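Local coordinates for protein fiber (Human adenovirus 26, PDB 6FJN) that forms the trimeric knob domain at the tip of the adenovirus fiber, the part that probably attaches the virion to receptors on the host cell, at residues Leu4-Asp9 with Asp21-Leu26; Gly37-Leu42 with Phe176-Leu181; Ser126-Gly131 with Asp172-Thr177; Ile140-Asn145 with Tyr154-Thr159. One frame throughout, in Å; residues are numbered along the deposited sequence.

In the fold
All four contacts lie in one knob domain, an antiparallel beta sandwich of two sheets. Along the chain interaction 1 closes first, whereas interaction 4, a hairpin, is nested inside the long loops closed by interactions 2 and 3, which both end on strand 176-181 and share F176 and T177. Interactions 1 and 2 belong to one sheet, where strands 22-31 and 34-43 are neighbours, and their centres lie about 11 Å apart. Interaction 4 sits in the other sheet, its centre about 10 Å from that of interaction 2; F178 and Y180 pack on I142 and F144. Interaction 3 joins the two sheets. Interactions 1 to 3 also touch the second subunit of the trimer.

Interaction 1. Residues Leu4-Asp9 with Asp21-Leu26; sequences LWTTPD and DSKLTL
At the end of strand 3-5 in the knob sandwich, T6 turns the chain out of the sheet while staying bound to L26 on strand 22-31. Its backbone N donates to L26 O at 3.0 Å, nearly along the C=O axis, and W5 CA makes a CA-H...O contact with the same oxygen. The side chain supplies the return bond: with OG1 between the backbone N and the carbonyl carbon (chi1 51°), L26 N reaches T6 OG1 at 3.0 Å and almost straight (172°). CG2 of T6 is turned instead to L24 O, 3.3 Å away. The T6 hydroxyl thus accepts from L26 N and also donates to T7 O.

K23 closes the other end. Its chain, bent at chi2 (78°), brings NZ to T7 O at 3.0 Å from above the carbonyl plane, on the face opposite T6 OG1, and to D9 OD1 at 2.8 Å, the K23 and D9 side chains crossing at about a right angle. This salt bridge meets the carboxylate on its anti side and well out of its plane; a weak bond from NZ to T6 O adds to it. D9 OD1 also accepts from S11 N, and D9 O from R121 of the second subunit. A buried ammonium group is thus met by one carboxylate and backbone carbonyls, an environment that would be expected to favour its charged form.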
# COMPACT_ATOMS: atom_id res chain seq x y z
N LEU A 4 -16.99 -0.79 5.33
CA LEU A 4 -17.99 -0.68 4.25
C LEU A 4 -17.47 -1.51 3.09
O LEU A 4 -16.27 -1.40 2.73
CB LEU A 4 -18.11 0.72 3.74
CG LEU A 4 -18.83 1.82 4.42
CD1 LEU A 4 -18.79 3.06 3.53
CD2 LEU A 4 -20.26 1.37 4.61
N TRP A 5 -18.31 -2.35 2.49
CA TRP A 5 -17.82 -3.15 1.40
C TRP A 5 -18.91 -3.56 0.44
O TRP A 5 -20.12 -3.39 0.68
CB TRP A 5 -17.05 -4.35 1.94
CG TRP A 5 -17.80 -5.46 2.61
CD1 TRP A 5 -19.11 -5.53 2.95
CD2 TRP A 5 -17.21 -6.70 2.97
NE1 TRP A 5 -19.37 -6.77 3.52
CE2 TRP A 5 -18.20 -7.48 3.56
CE3 TRP A 5 -15.90 -7.21 2.91
CZ2 TRP A 5 -17.95 -8.79 4.02
CZ3 TRP A 5 -15.65 -8.47 3.40
CH2 TRP A 5 -16.65 -9.25 3.91
N THR A 6 -18.46 -4.15 -0.66
CA THR A 6 -19.32 -4.74 -1.66
C THR A 6 -19.70 -6.16 -1.38
O THR A 6 -20.50 -6.74 -2.12
CB THR A 6 -18.59 -4.79 -3.02
OG1 THR A 6 -17.29 -5.40 -2.85
CG2 THR A 6 -18.40 -3.42 -3.54
N THR A 7 -19.15 -6.74 -0.32
CA THR A 7 -19.11 -8.18 -0.05
C THR A 7 -18.05 -8.77 -1.00
O THR A 7 -17.73 -8.20 -2.07
CB THR A 7 -20.42 -8.97 -0.21
OG1 THR A 7 -20.65 -9.29 -1.59
CG2 THR A 7 -21.62 -8.31 0.45
N PRO A 8 -17.53 -9.93 -0.62
CA PRO A 8 -16.45 -10.54 -1.40
C PRO A 8 -16.92 -11.58 -2.40
O PRO A 8 -16.12 -12.39 -2.85
CB PRO A 8 -15.65 -11.26 -0.30
CG PRO A 8 -16.65 -11.67 0.69
CD PRO A 8 -17.62 -10.51 0.73
N ASP A 9 -18.21 -11.64 -2.73
CA ASP A 9 -18.68 -12.63 -3.70
C ASP A 9 -18.36 -12.14 -5.11
O ASP A 9 -17.67 -11.15 -5.25
CB ASP A 9 -20.18 -12.92 -3.49
CG ASP A 9 -21.11 -11.73 -3.81
OD1 ASP A 9 -20.71 -10.80 -4.51
OD2 ASP A 9 -22.31 -11.78 -3.41
N ASP A 21 -22.52 -5.34 -15.55
CA ASP A 21 -21.65 -6.17 -16.37
C ASP A 21 -20.41 -6.62 -15.66
O ASP A 21 -19.61 -7.38 -16.27
CB ASP A 21 -21.29 -5.45 -17.68
CG ASP A 21 -20.42 -4.24 -17.54
OD1 ASP A 21 -20.12 -3.88 -16.43
OD2 ASP A 21 -20.09 -3.65 -18.63
N SER A 22 -20.23 -6.22 -14.42
CA SER A 22 -18.94 -6.40 -13.76
C SER A 22 -19.11 -6.51 -12.26
O SER A 22 -20.16 -6.09 -11.71
CB SER A 22 -18.01 -5.24 -14.13
OG SER A 22 -18.56 -3.97 -13.81
N LYS A 23 -18.10 -7.07 -11.57
CA LYS A 23 -18.01 -7.10 -10.14
C LYS A 23 -16.87 -6.19 -9.74
O LYS A 23 -15.70 -6.48 -10.02
CB LYS A 23 -17.74 -8.54 -9.57
CG LYS A 23 -17.37 -8.58 -8.04
CD LYS A 23 -18.54 -8.42 -7.06
CE LYS A 23 -18.12 -8.14 -5.61
NZ LYS A 23 -19.16 -8.50 -4.64
N LEU A 24 -17.22 -5.12 -9.04
CA LEU A 24 -16.24 -4.32 -8.29
C LEU A 24 -16.12 -4.92 -6.91
O LEU A 24 -17.12 -5.00 -6.18
CB LEU A 24 -16.74 -2.88 -8.17
CG LEU A 24 -15.76 -1.92 -7.48
CD1 LEU A 24 -14.57 -1.61 -8.36
CD2 LEU A 24 -16.44 -0.63 -7.04
N THR A 25 -14.92 -5.38 -6.53
CA THR A 25 -14.67 -5.82 -5.18
C THR A 25 -14.02 -4.67 -4.45
O THR A 25 -12.91 -4.29 -4.81
CB THR A 25 -13.81 -7.08 -5.11
OG1 THR A 25 -14.39 -8.09 -5.92
CG2 THR A 25 -13.69 -7.60 -3.68
N LEU A 26 -14.70 -4.08 -3.48
CA LEU A 26 -14.18 -2.91 -2.79
C LEU A 26 -14.45 -3.06 -1.31
O LEU A 26 -15.61 -3.27 -0.92
CB LEU A 26 -14.80 -1.60 -3.32
CG LEU A 26 -14.33 -0.33 -2.62
CD1 LEU A 26 -12.87 -0.09 -2.79
CD2 LEU A 26 -15.17 0.84 -3.15

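Interaction 2. Residues Gly37-Leu42 with Phe176-Leu181; sequences GNVSLL and FTFSYL
The ring of F178 lies against the backbone of G37, whose CA stands over one face, 3.9 Å from the ring centroid and displaced toward the rim, a CH-pi contact. F176 O lies at the ring's edge, in its plane, while V39 CG1 approaches obliquely, 3.9 Å from F178 CE1. The ring reaches this place because CG sits between the backbone N and the carbonyl carbon (chi1 63°), which folds it back over the neighbouring strand and sets F178 CE1 3.5 Å from G37 C. The F176 ring leads away from strand 34-43, leaving its CB to meet V39 CG1 at 4.1 Å.

Beneath these side chains the backbones pair in antiparallel register. G37 and F178 form a hydrogen-bonded pair, with G37 N to F178 O at 2.7 Å and a return bond from F178 N to G37 O. V39 and F176 form the next such pair, in which V39 N to F176 O and F176 N to V39 O are both 2.9 Å. N38 and T177 make the non-hydrogen-bonded pair between them, and their side chains project from the face opposite F178 and V39. There T177 OG1 bonds to S179 OG of the second subunit, to which N38 ND2 adds a weak bond.

One face of this strand pair therefore looks into the core, where F178 meets I124 and I142 of the second sheet, and the other toward a neighbouring copy, as suits a beta sandwich assembled into the trimeric fiber knob.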
# COMPACT_ATOMS: atom_id res chain seq x y z
N GLY A 37 -8.11 0.89 2.07
CA GLY A 37 -8.94 0.40 1.00
C GLY A 37 -8.30 -0.74 0.22
O GLY A 37 -7.06 -0.84 0.13
N ASN A 38 -9.16 -1.55 -0.41
CA ASN A 38 -8.69 -2.69 -1.20
C ASN A 38 -9.67 -2.83 -2.35
O ASN A 38 -10.90 -2.94 -2.09
CB ASN A 38 -8.66 -3.90 -0.30
CG ASN A 38 -8.19 -5.14 -0.96
OD1 ASN A 38 -8.99 -5.78 -1.66
ND2 ASN A 38 -6.99 -5.64 -0.67
N VAL A 39 -9.20 -2.84 -3.57
CA VAL A 39 -10.10 -2.83 -4.74
C VAL A 39 -9.61 -3.78 -5.82
O VAL A 39 -8.38 -3.91 -6.07
CB VAL A 39 -10.25 -1.39 -5.28
CG1 VAL A 39 -8.96 -0.81 -5.82
CG2 VAL A 39 -11.38 -1.28 -6.32
N SER A 40 -10.56 -4.25 -6.60
CA SER A 40 -10.29 -4.95 -7.83
C SER A 40 -11.58 -4.95 -8.64
O SER A 40 -12.67 -4.61 -8.11
CB SER A 40 -9.88 -6.39 -7.52
OG SER A 40 -10.93 -7.13 -6.88
N LEU A 41 -11.49 -5.34 -9.91
CA LEU A 41 -12.60 -5.22 -10.84
C LEU A 41 -12.51 -6.37 -11.84
O LEU A 41 -11.41 -6.67 -12.36
CB LEU A 41 -12.53 -3.86 -11.55
CG LEU A 41 -13.59 -3.56 -12.61
CD1 LEU A 41 -15.01 -3.55 -12.05
CD2 LEU A 41 -13.27 -2.26 -13.30
N LEU A 42 -13.67 -6.97 -12.11
CA LEU A 42 -13.81 -8.14 -13.01
C LEU A 42 -14.96 -7.90 -13.95
O LEU A 42 -16.09 -7.61 -13.46
CB LEU A 42 -14.12 -9.36 -12.12
CG LEU A 42 -14.62 -10.59 -12.82
CD1 LEU A 42 -13.52 -11.22 -13.59
CD2 LEU A 42 -15.23 -11.57 -11.83
N PHE A 176 -5.61 -4.17 -5.32
CA PHE A 176 -4.80 -3.00 -5.02
C PHE A 176 -5.17 -2.40 -3.68
O PHE A 176 -6.37 -2.12 -3.42
CB PHE A 176 -5.00 -1.94 -6.12
CG PHE A 176 -4.06 -0.76 -5.98
CD1 PHE A 176 -2.72 -0.90 -6.22
CD2 PHE A 176 -4.54 0.49 -5.58
CE1 PHE A 176 -1.88 0.15 -6.10
CE2 PHE A 176 -3.70 1.57 -5.43
CZ PHE A 176 -2.35 1.39 -5.67
N THR A 177 -4.18 -2.22 -2.83
CA THR A 177 -4.34 -1.64 -1.51
C THR A 177 -3.98 -0.17 -1.55
O THR A 177 -3.01 0.24 -2.23
CB THR A 177 -3.49 -2.37 -0.50
OG1 THR A 177 -4.08 -3.69 -0.36
CG2 THR A 177 -3.43 -1.77 0.85
N PHE A 178 -4.73 0.65 -0.81
CA PHE A 178 -4.50 2.09 -0.78
C PHE A 178 -5.01 2.65 0.51
O PHE A 178 -5.68 1.92 1.30
CB PHE A 178 -5.17 2.76 -2.00
CG PHE A 178 -6.66 2.62 -2.05
CD1 PHE A 178 -7.26 1.47 -2.53
CD2 PHE A 178 -7.48 3.66 -1.63
CE1 PHE A 178 -8.64 1.36 -2.61
CE2 PHE A 178 -8.86 3.55 -1.68
CZ PHE A 178 -9.44 2.38 -2.19
N SER A 179 -4.77 3.92 0.79
CA SER A 179 -5.41 4.57 1.91
C SER A 179 -5.71 6.00 1.56
O SER A 179 -5.19 6.54 0.55
CB SER A 179 -4.56 4.53 3.18
OG SER A 179 -3.47 5.44 3.11
N TYR A 180 -6.56 6.64 2.36
CA TYR A 180 -6.84 8.07 2.22
C TYR A 180 -7.28 8.63 3.51
O TYR A 180 -7.79 7.94 4.40
CB TYR A 180 -7.88 8.34 1.09
CG TYR A 180 -9.22 7.64 1.33
CD1 TYR A 180 -10.26 8.32 2.01
CD2 TYR A 180 -9.48 6.38 0.85
CE1 TYR A 180 -11.48 7.72 2.19
CE2 TYR A 180 -10.72 5.77 1.03
CZ TYR A 180 -11.72 6.46 1.69
OH TYR A 180 -12.91 5.78 1.87
N LEU A 181 -7.11 9.95 3.64
CA LEU A 181 -7.53 10.69 4.81
C LEU A 181 -9.03 10.86 4.81
O LEU A 181 -9.62 11.14 3.80
CB LEU A 181 -6.87 12.07 4.83
CG LEU A 181 -5.40 12.11 5.24
CD1 LEU A 181 -4.44 11.16 4.57
CD2 LEU A 181 -4.91 13.56 5.12

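Interaction 3. Residues Ser126-Gly131 with Asp172-Thr177; sequences SNVYLG and DVTSFT
G131 N donates to D172 O at 2.8 Å, the shortest and straightest hydrogen bond between the two segments. The carboxylate of D172 is engaged elsewhere, in a salt bridge to K117 of the second subunit. Y129 and T174 are joined by two further bonds that use both the backbone and a side chain. T174 N donates to Y129 O at 3.1 Å, and Y129 N donates to T174 OG1 at 3.0 Å, with a bent N-H...O angle of 142°. The hydroxyl can accept there because chi1 of T174 is 54°, which puts OG1 between the backbone N and the carbonyl carbon; CG2, the other branch, lies anti to the carbonyl carbon, 3.6 Å from Y129 O.

Between these bonds L130 and V173 form a single backbone bridge, flanked by CA-H...O contacts from V173 CA to Y129 O and from L130 CA to D172 O. The bridge links the end of strand 123-129, an outer strand of one sheet within the chain, to the segment leading into strand 176-181 of the other, and so joins the two sheets of the knob's beta sandwich. Positive phi at G131 (66°) lets the chain turn off just after it.

V128 points toward the 172-177 segment and uses both branches. Its CG2 meets V173 CB at 3.8 Å, and CG1 touches F176 CB at 3.7 Å, the V128 and F176 side chains crossing at about a right angle. Farther out, the F176 ring reaches S126, whose CB lies 3.5 Å from F176 CE1, obliquely to the ring. I125 of the second subunit packs on both T174 and Y129.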
# COMPACT_ATOMS: atom_id res chain seq x y z
N SER A 126 -0.99 3.97 -9.83
CA SER A 126 -0.06 2.83 -9.75
C SER A 126 -0.41 1.86 -10.84
O SER A 126 -1.21 2.17 -11.75
CB SER A 126 -0.14 2.21 -8.35
OG SER A 126 0.92 1.29 -8.14
N ASN A 127 0.20 0.67 -10.82
CA ASN A 127 -0.15 -0.39 -11.74
C ASN A 127 -0.77 -1.57 -11.03
O ASN A 127 -0.33 -1.94 -9.92
CB ASN A 127 1.09 -0.92 -12.46
CG ASN A 127 1.59 0.10 -13.48
OD1 ASN A 127 0.98 0.23 -14.49
ND2 ASN A 127 2.47 1.00 -13.09
N VAL A 128 -1.77 -2.16 -11.67
CA VAL A 128 -2.29 -3.48 -11.36
C VAL A 128 -2.08 -4.33 -12.63
O VAL A 128 -1.55 -3.82 -13.63
CB VAL A 128 -3.75 -3.44 -10.91
CG1 VAL A 128 -3.87 -2.72 -9.59
CG2 VAL A 128 -4.67 -2.81 -11.97
N TYR A 129 -2.48 -5.60 -12.59
CA TYR A 129 -2.05 -6.51 -13.67
C TYR A 129 -3.23 -7.32 -14.17
O TYR A 129 -3.94 -8.00 -13.39
CB TYR A 129 -0.88 -7.40 -13.18
CG TYR A 129 0.32 -6.54 -13.00
CD1 TYR A 129 0.55 -5.78 -11.86
CD2 TYR A 129 1.24 -6.38 -14.05
CE1 TYR A 129 1.58 -4.84 -11.78
CE2 TYR A 129 2.30 -5.48 -13.94
CZ TYR A 129 2.43 -4.71 -12.81
OH TYR A 129 3.48 -3.78 -12.66
N LEU A 130 -3.46 -7.23 -15.47
CA LEU A 130 -4.58 -7.91 -16.11
C LEU A 130 -4.36 -9.41 -16.12
O LEU A 130 -3.30 -9.90 -16.55
CB LEU A 130 -4.77 -7.37 -17.55
CG LEU A 130 -6.19 -7.71 -18.07
CD1 LEU A 130 -7.08 -6.51 -18.08
CD2 LEU A 130 -6.31 -8.62 -19.19
N GLY A 131 -5.37 -10.14 -15.68
CA GLY A 131 -5.26 -11.59 -15.60
C GLY A 131 -4.26 -12.07 -14.58
O GLY A 131 -3.87 -13.22 -14.58
N ASP A 172 -9.90 -8.42 -15.96
CA ASP A 172 -9.86 -8.85 -14.56
C ASP A 172 -8.50 -8.38 -14.07
O ASP A 172 -7.51 -8.51 -14.83
CB ASP A 172 -9.97 -10.36 -14.43
CG ASP A 172 -10.19 -10.81 -12.98
OD1 ASP A 172 -10.43 -9.99 -12.14
OD2 ASP A 172 -10.17 -12.04 -12.74
N VAL A 173 -8.41 -7.79 -12.91
CA VAL A 173 -7.14 -7.25 -12.41
C VAL A 173 -6.83 -7.71 -11.02
O VAL A 173 -7.72 -8.07 -10.22
CB VAL A 173 -7.10 -5.70 -12.50
CG1 VAL A 173 -7.04 -5.23 -13.92
CG2 VAL A 173 -8.26 -5.07 -11.72
N THR A 174 -5.55 -7.72 -10.70
CA THR A 174 -5.08 -7.97 -9.35
C THR A 174 -5.62 -6.94 -8.38
O THR A 174 -6.09 -5.86 -8.75
CB THR A 174 -3.53 -7.98 -9.34
OG1 THR A 174 -3.03 -6.78 -9.93
CG2 THR A 174 -3.01 -9.17 -10.09
N SER A 175 -5.56 -7.30 -7.09
CA SER A 175 -6.05 -6.43 -6.02
C SER A 175 -5.07 -5.31 -5.72
O SER A 175 -3.84 -5.51 -5.77
CB SER A 175 -6.29 -7.25 -4.76
OG SER A 175 -7.40 -8.13 -4.89
N PHE A 176 -5.61 -4.17 -5.32
CA PHE A 176 -4.80 -3.00 -5.02
C PHE A 176 -5.17 -2.40 -3.68
O PHE A 176 -6.37 -2.12 -3.42
CB PHE A 176 -5.00 -1.94 -6.12
CG PHE A 176 -4.06 -0.76 -5.98
CD1 PHE A 176 -2.72 -0.90 -6.22
CD2 PHE A 176 -4.54 0.49 -5.58
CE1 PHE A 176 -1.88 0.15 -6.10
CE2 PHE A 176 -3.70 1.57 -5.43
CZ PHE A 176 -2.35 1.39 -5.67
N THR A 177 -4.18 -2.22 -2.83
CA THR A 177 -4.34 -1.64 -1.51
C THR A 177 -3.98 -0.17 -1.55
O THR A 177 -3.01 0.24 -2.23
CB THR A 177 -3.49 -2.37 -0.50
OG1 THR A 177 -4.08 -3.69 -0.36
CG2 THR A 177 -3.43 -1.77 0.85

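Interaction 4. Residues Ile140-Asn145 with Tyr154-Thr159; sequences ITIAFN and YSITFT
I142 meets F158 in the beta hairpin of strands 137-144 and 154-161, at the centre of the second sheet of the knob sandwich. Its CB lies 3.9 Å from T157 O, and I142 CG2 comes nearer to that oxygen, at 3.6 Å. CG2, anti to the backbone N, also approaches I156 CG2 at 4.0 Å and nears F158 CE1. On the other branch I142 CG1 touches F158 CD1 at 3.9 Å, and the terminal I142 CD1 lies 4.1 Å from both F158 CD1 and F158 CE1, the two side chains lying side by side and pointing the same way. Toward the end of strand 137-144, F144 CE1 meets I156 CG2 at 4.1 Å. These residues line the face turned to the core, where F176, F178 and Y180 of the other sheet pack on them.

T141 with T159 and A143 with T157 are hydrogen-bonded pairs, bonded in both directions, and N145 N adds a bond to S155 O. On the face that carries T141, A143, T157 and T159, A143 CB lies 3.5 Å from T157 OG1. Waters line this side: one bonds to T141 OG1 and, weakly, to T159 O, while a second, its O 2.7 Å from T157 OG1, also bonds to T159 OG1 and donates to T141 O.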
# COMPACT_ATOMS: atom_id res chain seq x y z
N ILE A 140 -3.91 2.01 -12.65
CA ILE A 140 -5.06 2.37 -11.82
C ILE A 140 -4.86 3.80 -11.33
O ILE A 140 -3.79 4.16 -10.82
CB ILE A 140 -5.26 1.41 -10.64
CG1 ILE A 140 -6.57 1.72 -9.92
CG2 ILE A 140 -4.08 1.31 -9.68
CD1 ILE A 140 -6.94 0.74 -8.83
N THR A 141 -5.91 4.62 -11.50
CA THR A 141 -5.93 5.97 -10.95
C THR A 141 -7.11 6.04 -10.00
O THR A 141 -8.28 5.85 -10.45
CB THR A 141 -6.11 7.03 -12.03
OG1 THR A 141 -5.04 6.95 -12.98
CG2 THR A 141 -6.09 8.42 -11.42
N ILE A 142 -6.86 6.29 -8.73
CA ILE A 142 -7.91 6.50 -7.74
C ILE A 142 -7.97 7.99 -7.48
O ILE A 142 -6.94 8.59 -7.17
CB ILE A 142 -7.68 5.72 -6.46
CG1 ILE A 142 -7.37 4.26 -6.78
CG2 ILE A 142 -8.90 5.86 -5.56
CD1 ILE A 142 -7.10 3.38 -5.57
N ALA A 143 -9.16 8.59 -7.57
CA ALA A 143 -9.31 10.02 -7.36
C ALA A 143 -10.33 10.29 -6.31
O ALA A 143 -11.41 9.68 -6.30
CB ALA A 143 -9.68 10.75 -8.65
N PHE A 144 -10.04 11.26 -5.43
CA PHE A 144 -10.90 11.59 -4.31
C PHE A 144 -11.52 12.96 -4.48
O PHE A 144 -10.81 13.97 -4.65
CB PHE A 144 -10.07 11.58 -3.01
CG PHE A 144 -9.44 10.22 -2.77
CD1 PHE A 144 -10.22 9.14 -2.38
CD2 PHE A 144 -8.11 9.99 -2.98
CE1 PHE A 144 -9.69 7.88 -2.23
CE2 PHE A 144 -7.56 8.71 -2.82
CZ PHE A 144 -8.38 7.68 -2.45
N ASN A 145 -12.86 12.99 -4.40
CA ASN A 145 -13.65 14.23 -4.39
C ASN A 145 -13.50 15.08 -5.64
O ASN A 145 -13.73 16.27 -5.61
CB ASN A 145 -13.42 15.06 -3.13
CG ASN A 145 -13.78 14.34 -1.86
OD1 ASN A 145 -13.21 14.69 -0.77
ND2 ASN A 145 -14.66 13.40 -1.90
N TYR A 154 -19.20 14.00 -2.04
CA TYR A 154 -17.90 13.29 -2.00
C TYR A 154 -17.87 12.35 -3.19
O TYR A 154 -18.92 11.97 -3.74
CB TYR A 154 -17.72 12.46 -0.73
CG TYR A 154 -17.92 13.19 0.55
CD1 TYR A 154 -16.86 13.87 1.16
CD2 TYR A 154 -19.16 13.18 1.20
CE1 TYR A 154 -17.03 14.52 2.36
CE2 TYR A 154 -19.34 13.85 2.39
CZ TYR A 154 -18.28 14.53 2.97
OH TYR A 154 -18.40 15.20 4.14
N SER A 155 -16.66 11.92 -3.57
CA SER A 155 -16.58 10.90 -4.61
C SER A 155 -15.29 10.11 -4.44
O SER A 155 -14.26 10.62 -3.95
CB SER A 155 -16.63 11.50 -6.01
OG SER A 155 -15.58 12.42 -6.27
N ILE A 156 -15.35 8.86 -4.91
CA ILE A 156 -14.15 8.04 -5.11
C ILE A 156 -14.30 7.43 -6.47
O ILE A 156 -15.33 6.79 -6.75
CB ILE A 156 -13.98 6.91 -4.05
CG1 ILE A 156 -14.01 7.47 -2.62
CG2 ILE A 156 -12.73 6.11 -4.34
CD1 ILE A 156 -14.06 6.42 -1.53
N THR A 157 -13.32 7.64 -7.36
CA THR A 157 -13.39 7.01 -8.67
C THR A 157 -12.16 6.15 -8.88
O THR A 157 -11.05 6.43 -8.37
CB THR A 157 -13.55 8.04 -9.80
OG1 THR A 157 -12.37 8.83 -9.92
CG2 THR A 157 -14.76 8.93 -9.56
N PHE A 158 -12.35 5.08 -9.64
CA PHE A 158 -11.29 4.14 -10.02
C PHE A 158 -11.25 4.10 -11.51
O PHE A 158 -12.23 3.64 -12.13
CB PHE A 158 -11.61 2.74 -9.46
CG PHE A 158 -11.87 2.70 -7.99
CD1 PHE A 158 -10.84 2.55 -7.07
CD2 PHE A 158 -13.16 2.80 -7.50
CE1 PHE A 158 -11.07 2.54 -5.71
CE2 PHE A 158 -13.39 2.81 -6.15
CZ PHE A 158 -12.36 2.68 -5.25
N THR A 159 -10.14 4.55 -12.11
CA THR A 159 -9.98 4.48 -13.54
C THR A 159 -8.89 3.49 -13.85
O THR A 159 -7.85 3.43 -13.16
CB THR A 159 -9.61 5.87 -14.10
OG1 THR A 159 -10.64 6.81 -13.77
CG2 THR A 159 -9.46 5.88 -15.61
O HOH W 1 -10.19 7.81 -11.22
O HOH W 2 -5.81 5.09 -14.82
O HOH W 3 -13.22 11.55 -7.34